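PDB 1YR2: prolyl oligopeptidase, which probably hydrolyses oligopeptides on the carboxyl side of proline, and less readily of alanine, as a serine peptidase of the S9A family. Local coordinates for residues 43-48 and 59-64; 652-657 and 664-669; 603-608 and 634-639. One frame throughout, in Å; residues are numbered along the deposited sequence.

Contact 1. Residues 43-48 and 59-64; sequences SPQVPL and DPWRWL
The two loops flanking strands 49-52 and 55-58 run alongside each other in opposite directions, and the second opens with a type I turn from D59 to R62. Two backbone bonds carry the pairing: D59 N gives its hydrogen to L48 O at 3.0 Å, nearly along the C=O axis, and V46 N reaches P60 O at 3.0 Å on a lone pair in the carbonyl plane. Between them the carbonyls of V46 and D59 share one water, which donates to V46 O and D59 O at 2.8 Å each. Farther along, two indoles take over from the backbone. W61 NE1 meets S43 O at 3.0 Å, almost straight (174°) and in the indole plane, although it comes from above the carbonyl plane. W63 NE1 reaches P44 O at 2.9 Å by a more bent path (142°), its CG held in the crowded position between backbone N and carbonyl carbon. Q45, extended beyond CG, lies alongside W61, with CG 3.6 Å from W61 CZ2. At the other end L48 CD2 sits over the centre of the R62 guanidinium, whose NE and NH2 both grip D59 OD2 side-on; D59 OD1 bonds to Y638 OH. Side chains of S43, Q45 and W61 also rest on helix 664-675. Four consecutive peptides of the N-terminal arm thus spend a polar atom on this partner or its water, and because two of the donors are rigid rings, an arm without regular secondary structure is probably held in a defined register.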
loop_
_atom_site.group_PDB
_atom_site.type_symbol
_atom_site.label_atom_id
_atom_site.label_comp_id
_atom_site.label_asym_id
_atom_site.label_seq_id
_atom_site.Cartn_x
_atom_site.Cartn_y
_atom_site.Cartn_z
ATOM N N SER A 43 -37.503 -11.611 -0.493
ATOM C CA SER A 43 -36.432 -12.540 -0.143
ATOM C C SER A 43 -37.068 -13.784 0.478
ATOM O O SER A 43 -37.091 -13.897 1.677
ATOM C CB SER A 43 -35.456 -11.851 0.820
ATOM O OG SER A 43 -34.775 -10.793 0.118
ATOM N N PRO A 44 -37.636 -14.684 -0.328
ATOM C CA PRO A 44 -38.309 -15.873 0.222
ATOM C C PRO A 44 -37.426 -16.674 1.193
ATOM O O PRO A 44 -36.217 -16.770 0.989
ATOM C CB PRO A 44 -38.622 -16.714 -1.029
ATOM C CG PRO A 44 -38.679 -15.693 -2.170
ATOM C CD PRO A 44 -37.655 -14.682 -1.797
ATOM N N GLN A 45 -38.024 -17.209 2.244
ATOM C CA GLN A 45 -37.300 -18.002 3.231
ATOM C C GLN A 45 -37.561 -19.477 2.993
ATOM O O GLN A 45 -38.678 -19.860 2.691
ATOM C CB GLN A 45 -37.770 -17.637 4.615
ATOM C CG GLN A 45 -37.404 -16.248 4.951
ATOM C CD GLN A 45 -37.844 -15.841 6.332
ATOM O OE1 GLN A 45 -37.595 -16.546 7.302
ATOM N NE2 GLN A 45 -38.493 -14.691 6.433
ATOM N N VAL A 46 -36.520 -20.287 3.086
ATOM C CA VAL A 46 -36.654 -21.728 3.153
ATOM C C VAL A 46 -36.293 -22.030 4.606
ATOM O O VAL A 46 -35.121 -21.989 4.970
ATOM C CB VAL A 46 -35.686 -22.441 2.164
ATOM C CG1 VAL A 46 -35.756 -23.976 2.331
ATOM C CG2 VAL A 46 -35.982 -22.041 0.686
ATOM N N PRO A 47 -37.288 -22.265 5.458
ATOM C CA PRO A 47 -37.030 -22.437 6.889
ATOM C C PRO A 47 -35.985 -23.530 7.153
ATOM O O PRO A 47 -36.012 -24.583 6.514
ATOM C CB PRO A 47 -38.407 -22.826 7.441
ATOM C CG PRO A 47 -39.360 -22.173 6.530
ATOM C CD PRO A 47 -38.733 -22.285 5.154
ATOM N N LEU A 48 -35.036 -23.249 8.011
ATOM C CA LEU A 48 -33.958 -24.170 8.314
ATOM C C LEU A 48 -33.380 -23.778 9.666
ATOM O O LEU A 48 -32.823 -22.707 9.807
ATOM C CB LEU A 48 -32.858 -24.114 7.241
ATOM C CG LEU A 48 -31.583 -24.900 7.544
ATOM C CD1 LEU A 48 -31.895 -26.411 7.658
ATOM C CD2 LEU A 48 -30.489 -24.609 6.515
ATOM N N ASP A 59 -31.126 -20.245 9.508
ATOM C CA ASP A 59 -30.436 -19.820 8.287
ATOM C C ASP A 59 -31.395 -19.945 7.123
ATOM O O ASP A 59 -31.277 -20.836 6.289
ATOM C CB ASP A 59 -29.166 -20.669 8.111
ATOM C CG ASP A 59 -28.217 -20.141 7.057
ATOM O OD1 ASP A 59 -28.548 -19.162 6.355
ATOM O OD2 ASP A 59 -27.076 -20.658 6.900
ATOM N N PRO A 60 -32.387 -19.074 7.084
ATOM C CA PRO A 60 -33.450 -19.163 6.078
ATOM C C PRO A 60 -33.074 -18.784 4.656
ATOM O O PRO A 60 -33.895 -19.012 3.746
ATOM C CB PRO A 60 -34.525 -18.210 6.591
ATOM C CG PRO A 60 -33.923 -17.449 7.708
ATOM C CD PRO A 60 -32.599 -17.979 8.045
ATOM N N TRP A 61 -31.899 -18.203 4.478
ATOM C CA TRP A 61 -31.456 -17.718 3.163
ATOM C C TRP A 61 -30.221 -18.468 2.669
ATOM O O TRP A 61 -29.479 -17.992 1.810
ATOM C CB TRP A 61 -31.253 -16.206 3.186
ATOM C CG TRP A 61 -32.556 -15.461 3.432
ATOM C CD1 TRP A 61 -33.576 -15.302 2.559
ATOM C CD2 TRP A 61 -32.966 -14.830 4.652
ATOM N NE1 TRP A 61 -34.592 -14.574 3.140
ATOM C CE2 TRP A 61 -34.242 -14.284 4.435
ATOM C CE3 TRP A 61 -32.391 -14.702 5.908
ATOM C CZ2 TRP A 61 -34.949 -13.598 5.429
ATOM C CZ3 TRP A 61 -33.055 -14.005 6.870
ATOM C CH2 TRP A 61 -34.352 -13.463 6.629
ATOM N N ARG A 62 -30.034 -19.689 3.153
ATOM C CA ARG A 62 -28.913 -20.477 2.687
ATOM C C ARG A 62 -28.931 -20.656 1.164
ATOM O O ARG A 62 -27.884 -20.787 0.545
ATOM C CB ARG A 62 -28.864 -21.842 3.342
ATOM C CG ARG A 62 -27.495 -22.480 3.148
ATOM C CD ARG A 62 -27.189 -23.633 4.059
ATOM N NE ARG A 62 -26.978 -23.194 5.422
ATOM C CZ ARG A 62 -26.839 -24.040 6.404
ATOM N NH1 ARG A 62 -26.856 -25.364 6.171
ATOM N NH2 ARG A 62 -26.689 -23.598 7.646
ATOM N N TRP A 63 -30.120 -20.658 0.574
ATOM C CA TRP A 63 -30.246 -20.774 -0.895
ATOM C C TRP A 63 -29.534 -19.646 -1.662
ATOM O O TRP A 63 -29.146 -19.836 -2.820
ATOM C CB TRP A 63 -31.708 -20.902 -1.314
ATOM C CG TRP A 63 -32.558 -19.680 -1.017
ATOM C CD1 TRP A 63 -33.259 -19.430 0.110
ATOM C CD2 TRP A 63 -32.769 -18.555 -1.880
ATOM N NE1 TRP A 63 -33.892 -18.214 0.021
ATOM C CE2 TRP A 63 -33.601 -17.653 -1.199
ATOM C CE3 TRP A 63 -32.348 -18.225 -3.167
ATOM C CZ2 TRP A 63 -34.018 -16.441 -1.766
ATOM C CZ3 TRP A 63 -32.769 -17.019 -3.731
ATOM C CH2 TRP A 63 -33.582 -16.146 -3.030
ATOM N N LEU A 64 -29.368 -18.488 -1.023
ATOM C CA LEU A 64 -28.662 -17.352 -1.624
ATOM C C LEU A 64 -27.136 -17.560 -1.691
ATOM O O LEU A 64 -26.407 -16.746 -2.279
ATOM C CB LEU A 64 -29.014 -16.052 -0.911
ATOM C CG LEU A 64 -30.311 -15.395 -1.359
ATOM C CD1 LEU A 64 -30.652 -14.318 -0.370
ATOM C CD2 LEU A 64 -30.211 -14.823 -2.724
HETATM O O HOH W 1 -32.479 -22.319 4.257
#

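Contact 2. Residues 652-657 and 664-669; sequences VTTADT and GHSFKY. Unlike the reference sequence in segment 664-669: F667 (reference Leu).
Three carboxylates grip K668 NZ, through salt bridges to E65 OE2, D59 OD1 and D603 OD2, on a part of helix 664-669 that takes no share in the packing against 652-657. That packing belongs to the beta-alpha-beta unit of strand 649-654, helix 664-675 and strand 683-687 in the alpha/beta-hydrolase fold, where the loop after this strand commonly carries the acid of the catalytic triad. The short strand and helix segments run nearly antiparallel (153°), their axes 8.7 Å apart at closest approach, and no hydrogen bond joins them. S666 is the small residue at the centre: its CB lies 3.6 Å from V652 CG1 and 3.8 Å from T654 CG2. The same T654 methyl also meets F667 CE1 at 3.9 Å, the two side chains crossing at about a right angle. T654 holds OG1 anti to the backbone N (chi1 173°), which brings the hydroxyl to A655 O at 2.7 Å, on a lone pair in the carbonyl plane, and turns CG2 to the helix. An alanine here would probably loosen the turn out of the strand by losing that hydroxyl bond, and leave S666 and F667 without their methyl contact. I685 of strand 683-687 also touches F667. On the other flank of S666, V652 CG2 meets the edge of the Y669 ring, with Y669 CD2 and CE2 both 3.9 Å away.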
loop_
_atom_site.group_PDB
_atom_site.type_symbol
_atom_site.label_atom_id
_atom_site.label_comp_id
_atom_site.label_asym_id
_atom_site.label_seq_id
_atom_site.Cartn_x
_atom_site.Cartn_y
_atom_site.Cartn_z
ATOM N N VAL A 652 -24.897 -2.136 1.190
ATOM C CA VAL A 652 -24.022 -3.275 1.002
ATOM C C VAL A 652 -23.508 -3.294 -0.457
ATOM O O VAL A 652 -24.275 -3.066 -1.402
ATOM C CB VAL A 652 -24.778 -4.561 1.319
ATOM C CG1 VAL A 652 -23.887 -5.786 1.168
ATOM C CG2 VAL A 652 -25.488 -4.439 2.695
ATOM N N THR A 653 -22.224 -3.516 -0.675
ATOM C CA THR A 653 -21.724 -3.593 -2.077
ATOM C C THR A 653 -20.948 -4.849 -2.319
ATOM O O THR A 653 -20.180 -5.308 -1.448
ATOM C CB THR A 653 -20.834 -2.386 -2.453
ATOM O OG1 THR A 653 -19.697 -2.391 -1.593
ATOM C CG2 THR A 653 -21.516 -1.047 -2.197
ATOM N N THR A 654 -21.141 -5.428 -3.498
ATOM C CA THR A 654 -20.373 -6.611 -3.913
ATOM C C THR A 654 -20.636 -6.819 -5.395
ATOM O O THR A 654 -21.613 -6.294 -5.904
ATOM C CB THR A 654 -20.800 -7.897 -3.124
ATOM O OG1 THR A 654 -20.165 -9.060 -3.659
ATOM C CG2 THR A 654 -22.300 -8.210 -3.321
ATOM N N ALA A 655 -19.758 -7.549 -6.081
ATOM C CA ALA A 655 -20.078 -8.053 -7.419
ATOM C C ALA A 655 -20.887 -9.326 -7.239
ATOM O O ALA A 655 -20.987 -9.844 -6.112
ATOM C CB ALA A 655 -18.816 -8.337 -8.224
ATOM N N ASP A 656 -21.493 -9.801 -8.316
ATOM C CA ASP A 656 -22.402 -10.941 -8.243
ATOM C C ASP A 656 -21.655 -12.272 -8.202
ATOM O O ASP A 656 -22.221 -13.283 -7.776
ATOM C CB ASP A 656 -23.438 -10.915 -9.378
ATOM C CG ASP A 656 -22.831 -11.067 -10.747
ATOM O OD1 ASP A 656 -21.655 -10.692 -10.967
ATOM O OD2 ASP A 656 -23.486 -11.535 -11.692
ATOM N N THR A 657 -20.391 -12.238 -8.618
ATOM C CA THR A 657 -19.410 -13.292 -8.329
ATOM C C THR A 657 -18.136 -12.702 -7.748
ATOM O O THR A 657 -17.738 -11.560 -8.061
ATOM C CB THR A 657 -19.046 -14.109 -9.564
ATOM O OG1 THR A 657 -18.511 -13.254 -10.589
ATOM C CG2 THR A 657 -20.298 -14.738 -10.161
ATOM N N GLY A 664 -22.572 -14.546 -1.527
ATOM C CA GLY A 664 -23.589 -15.059 -0.661
ATOM C C GLY A 664 -23.610 -14.464 0.728
ATOM O O GLY A 664 -24.679 -14.372 1.318
ATOM N N HIS A 665 -22.447 -14.122 1.292
ATOM C CA HIS A 665 -22.394 -13.429 2.571
ATOM C C HIS A 665 -23.241 -12.139 2.508
ATOM O O HIS A 665 -24.108 -11.911 3.351
ATOM C CB HIS A 665 -20.957 -13.038 2.959
ATOM C CG HIS A 665 -20.074 -14.181 3.358
ATOM N ND1 HIS A 665 -20.170 -14.804 4.585
ATOM C CD2 HIS A 665 -19.041 -14.782 2.705
ATOM C CE1 HIS A 665 -19.254 -15.755 4.658
ATOM N NE2 HIS A 665 -18.533 -15.744 3.540
ATOM N N SER A 666 -22.952 -11.299 1.525
ATOM C CA SER A 666 -23.659 -10.029 1.353
ATOM C C SER A 666 -25.140 -10.222 0.998
ATOM O O SER A 666 -25.996 -9.492 1.431
ATOM C CB SER A 666 -22.972 -9.182 0.300
ATOM O OG SER A 666 -21.774 -8.616 0.765
ATOM N N PHE A 667 -25.430 -11.213 0.169
ATOM C CA PHE A 667 -26.776 -11.464 -0.244
ATOM C C PHE A 667 -27.601 -11.855 0.974
ATOM O O PHE A 667 -28.701 -11.325 1.157
ATOM C CB PHE A 667 -26.836 -12.598 -1.273
ATOM C CG PHE A 667 -26.190 -12.307 -2.624
ATOM C CD1 PHE A 667 -25.689 -11.054 -2.983
ATOM C CD2 PHE A 667 -26.087 -13.368 -3.548
ATOM C CE1 PHE A 667 -25.093 -10.863 -4.179
ATOM C CE2 PHE A 667 -25.499 -13.181 -4.784
ATOM C CZ PHE A 667 -25.031 -11.933 -5.124
ATOM N N LYS A 668 -27.137 -12.798 1.801
ATOM C CA LYS A 668 -27.948 -13.286 2.953
ATOM C C LYS A 668 -28.103 -12.196 3.998
ATOM O O LYS A 668 -29.162 -12.057 4.608
ATOM C CB LYS A 668 -27.290 -14.510 3.616
ATOM C CG LYS A 668 -27.338 -15.759 2.710
ATOM C CD LYS A 668 -27.189 -17.045 3.521
ATOM C CE LYS A 668 -26.031 -16.985 4.474
ATOM N NZ LYS A 668 -25.764 -18.308 5.074
ATOM N N TYR A 669 -27.040 -11.412 4.194
ATOM C CA TYR A 669 -27.049 -10.295 5.139
ATOM C C TYR A 669 -28.078 -9.252 4.736
ATOM O O TYR A 669 -28.835 -8.798 5.568
ATOM C CB TYR A 669 -25.647 -9.663 5.218
ATOM C CG TYR A 669 -25.569 -8.434 6.023
ATOM C CD1 TYR A 669 -25.611 -8.490 7.416
ATOM C CD2 TYR A 669 -25.312 -7.212 5.428
ATOM C CE1 TYR A 669 -25.515 -7.319 8.198
ATOM C CE2 TYR A 669 -25.208 -6.047 6.196
ATOM C CZ TYR A 669 -25.278 -6.113 7.580
ATOM O OH TYR A 669 -25.162 -4.947 8.305
#

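Contact 3. Residues 603-608 and 634-639; sequences DMLRFD and RYSPYH
An Asx turn at D603 opens this buried meeting of two loops of the alpha/beta-hydrolase domain: D603 OD1 accepts from L605 N at 3.0 Å, nearly along its C-O axis. Across the contact S636 OG takes the hydrogen of M604 N at 3.1 Å and pairs with H639 ND1 at 2.7 Å, so one hydroxyl ties a backbone to an imidazole. The H639 ring is fixed on several sides. L605 CD1 lies over one face, 3.6 Å from the ring centroid, in a CH-pi contact, while Y638 CD2 covers the opposite face. At its edge, in plane, D603 OD1 approaches H639 CE1 to 3.1 Å, and a water joins H639 NE2 to D603 OD2, which also serves K668. The nearby carboxylate might stabilise positive charge on the imidazole, though its salt bridge to K668 would probably weaken that effect. M604, bent at chi2 and chi3, folds its chain toward Y635, with CE 3.8 Å from Y635 OH, and its CG packs 4.0 Å from P637 CD. M604, Y635 and P637 all touch L579 of helix 576-587, M604 and L605 reach L632 of helix 626-633, and P637 and Y638 lean on helix 664-675.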
loop_
_atom_site.group_PDB
_atom_site.type_symbol
_atom_site.label_atom_id
_atom_site.label_comp_id
_atom_site.label_asym_id
_atom_site.label_seq_id
_atom_site.Cartn_x
_atom_site.Cartn_y
_atom_site.Cartn_z
ATOM N N ASP A 603 -21.466 -14.036 7.235
ATOM C CA ASP A 603 -21.805 -15.268 7.916
ATOM C C ASP A 603 -20.518 -15.912 8.460
ATOM O O ASP A 603 -19.792 -16.616 7.768
ATOM C CB ASP A 603 -22.568 -16.211 6.996
ATOM C CG ASP A 603 -23.093 -17.459 7.744
ATOM O OD1 ASP A 603 -22.512 -17.824 8.827
ATOM O OD2 ASP A 603 -24.040 -18.148 7.309
ATOM N N MET A 604 -20.230 -15.594 9.701
ATOM C CA MET A 604 -19.000 -16.001 10.373
ATOM C C MET A 604 -19.088 -17.409 10.917
ATOM O O MET A 604 -18.113 -17.918 11.478
ATOM C CB MET A 604 -18.725 -15.024 11.513
ATOM C CG MET A 604 -18.349 -13.633 11.047
ATOM S SD MET A 604 -16.871 -13.586 10.006
ATOM C CE MET A 604 -15.638 -14.275 11.058
ATOM N N LEU A 605 -20.244 -18.049 10.768
ATOM C CA LEU A 605 -20.385 -19.446 11.124
ATOM C C LEU A 605 -20.070 -20.364 9.952
ATOM O O LEU A 605 -19.787 -21.543 10.179
ATOM C CB LEU A 605 -21.791 -19.753 11.666
ATOM C CG LEU A 605 -22.250 -18.906 12.838
ATOM C CD1 LEU A 605 -23.631 -19.449 13.327
ATOM C CD2 LEU A 605 -21.233 -18.924 13.911
ATOM N N ARG A 606 -20.142 -19.820 8.723
ATOM C CA ARG A 606 -19.971 -20.610 7.515
ATOM C C ARG A 606 -18.854 -20.104 6.580
ATOM O O ARG A 606 -18.740 -20.568 5.443
ATOM C CB ARG A 606 -21.309 -20.662 6.762
ATOM C CG ARG A 606 -22.362 -21.494 7.458
ATOM C CD ARG A 606 -23.706 -21.474 6.765
ATOM N NE ARG A 606 -23.644 -22.037 5.410
ATOM C CZ ARG A 606 -23.526 -23.323 5.136
ATOM N NH1 ARG A 606 -23.434 -24.234 6.086
ATOM N NH2 ARG A 606 -23.499 -23.718 3.887
ATOM N N PHE A 607 -18.024 -19.185 7.038
ATOM C CA PHE A 607 -17.021 -18.535 6.159
ATOM C C PHE A 607 -16.012 -19.535 5.592
ATOM O O PHE A 607 -15.571 -19.415 4.441
ATOM C CB PHE A 607 -16.273 -17.422 6.895
ATOM C CG PHE A 607 -15.326 -17.925 7.931
ATOM C CD1 PHE A 607 -14.050 -18.295 7.576
ATOM C CD2 PHE A 607 -15.690 -18.021 9.260
ATOM C CE1 PHE A 607 -13.171 -18.772 8.501
ATOM C CE2 PHE A 607 -14.816 -18.501 10.176
ATOM C CZ PHE A 607 -13.551 -18.911 9.781
ATOM N N ASP A 608 -15.732 -20.564 6.363
ATOM C CA ASP A 608 -14.785 -21.586 5.944
ATOM C C ASP A 608 -15.347 -22.675 5.015
ATOM O O ASP A 608 -14.616 -23.592 4.644
ATOM C CB ASP A 608 -14.112 -22.196 7.153
ATOM C CG ASP A 608 -15.029 -23.096 7.954
ATOM O OD1 ASP A 608 -16.278 -22.891 7.985
ATOM O OD2 ASP A 608 -14.546 -24.006 8.640
ATOM N N ARG A 634 -21.314 -14.705 18.686
ATOM C CA ARG A 634 -21.580 -13.438 19.366
ATOM C C ARG A 634 -21.495 -12.224 18.453
ATOM O O ARG A 634 -22.087 -11.216 18.758
ATOM C CB ARG A 634 -20.608 -13.232 20.541
ATOM C CG ARG A 634 -20.914 -14.118 21.715
ATOM C CD ARG A 634 -19.761 -14.278 22.718
ATOM N NE ARG A 634 -20.070 -15.343 23.688
ATOM C CZ ARG A 634 -19.201 -16.222 24.207
ATOM N NH1 ARG A 634 -17.896 -16.215 23.901
ATOM N NH2 ARG A 634 -19.659 -17.157 25.027
ATOM N N TYR A 635 -20.793 -12.336 17.331
ATOM C CA TYR A 635 -20.649 -11.186 16.414
ATOM C C TYR A 635 -20.946 -11.386 14.938
ATOM O O TYR A 635 -20.972 -10.398 14.175
ATOM C CB TYR A 635 -19.293 -10.523 16.604
ATOM C CG TYR A 635 -18.088 -11.289 16.092
ATOM C CD1 TYR A 635 -17.780 -11.319 14.744
ATOM C CD2 TYR A 635 -17.226 -11.945 16.961
ATOM C CE1 TYR A 635 -16.656 -11.962 14.263
ATOM C CE2 TYR A 635 -16.086 -12.635 16.482
ATOM C CZ TYR A 635 -15.812 -12.635 15.127
ATOM O OH TYR A 635 -14.693 -13.268 14.586
ATOM N N SER A 636 -21.191 -12.621 14.500
ATOM C CA SER A 636 -21.517 -12.898 13.094
ATOM C C SER A 636 -22.619 -11.954 12.628
ATOM O O SER A 636 -23.728 -12.066 13.126
ATOM C CB SER A 636 -22.010 -14.328 12.977
ATOM O OG SER A 636 -22.420 -14.641 11.659
ATOM N N PRO A 637 -22.331 -10.982 11.751
ATOM C CA PRO A 637 -23.349 -9.968 11.397
ATOM C C PRO A 637 -24.713 -10.561 10.942
ATOM O O PRO A 637 -25.736 -10.051 11.364
ATOM C CB PRO A 637 -22.681 -9.142 10.310
ATOM C CG PRO A 637 -21.240 -9.310 10.598
ATOM C CD PRO A 637 -21.032 -10.727 11.127
ATOM N N TYR A 638 -24.705 -11.639 10.182
ATOM C CA TYR A 638 -25.944 -12.225 9.649
ATOM C C TYR A 638 -26.829 -12.770 10.757
ATOM O O TYR A 638 -28.049 -12.728 10.631
ATOM C CB TYR A 638 -25.563 -13.324 8.640
ATOM C CG TYR A 638 -26.671 -14.215 8.109
ATOM C CD1 TYR A 638 -27.714 -13.706 7.344
ATOM C CD2 TYR A 638 -26.651 -15.583 8.349
ATOM C CE1 TYR A 638 -28.740 -14.554 6.833
ATOM C CE2 TYR A 638 -27.657 -16.450 7.839
ATOM C CZ TYR A 638 -28.684 -15.924 7.077
ATOM O OH TYR A 638 -29.640 -16.783 6.570
ATOM N N HIS A 639 -26.227 -13.238 11.843
ATOM C CA HIS A 639 -26.955 -13.903 12.929
ATOM C C HIS A 639 -27.311 -12.946 14.051
ATOM O O HIS A 639 -27.936 -13.358 15.017
ATOM C CB HIS A 639 -26.135 -15.080 13.515
ATOM C CG HIS A 639 -25.849 -16.143 12.519
ATOM N ND1 HIS A 639 -24.688 -16.155 11.786
ATOM C CD2 HIS A 639 -26.587 -17.194 12.092
ATOM C CE1 HIS A 639 -24.720 -17.182 10.947
ATOM N NE2 HIS A 639 -25.869 -17.818 11.107
HETATM O O HOH W 2 -25.564 -19.844 8.834
#

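How the contacts relate
Along the chain the order is contact 1, contact 3, contact 2, each closing before the next opens, yet their centres lie only about 14 to 15 Å apart on one side of the molecule. Helix 664-675 is what they share: contact 2 sets its first turns on strand 649-654 of the mixed sheet, while the N-terminal arm of contact 1 and the loops of contact 3 pack against it from elsewhere. Acidic and basic side chains from all three converge where they meet. The N-terminal arm, distant in sequence, is thereby built onto the alpha/beta-hydrolase domain, which illustrates how one helix can join an N-terminal arm to a core sheet.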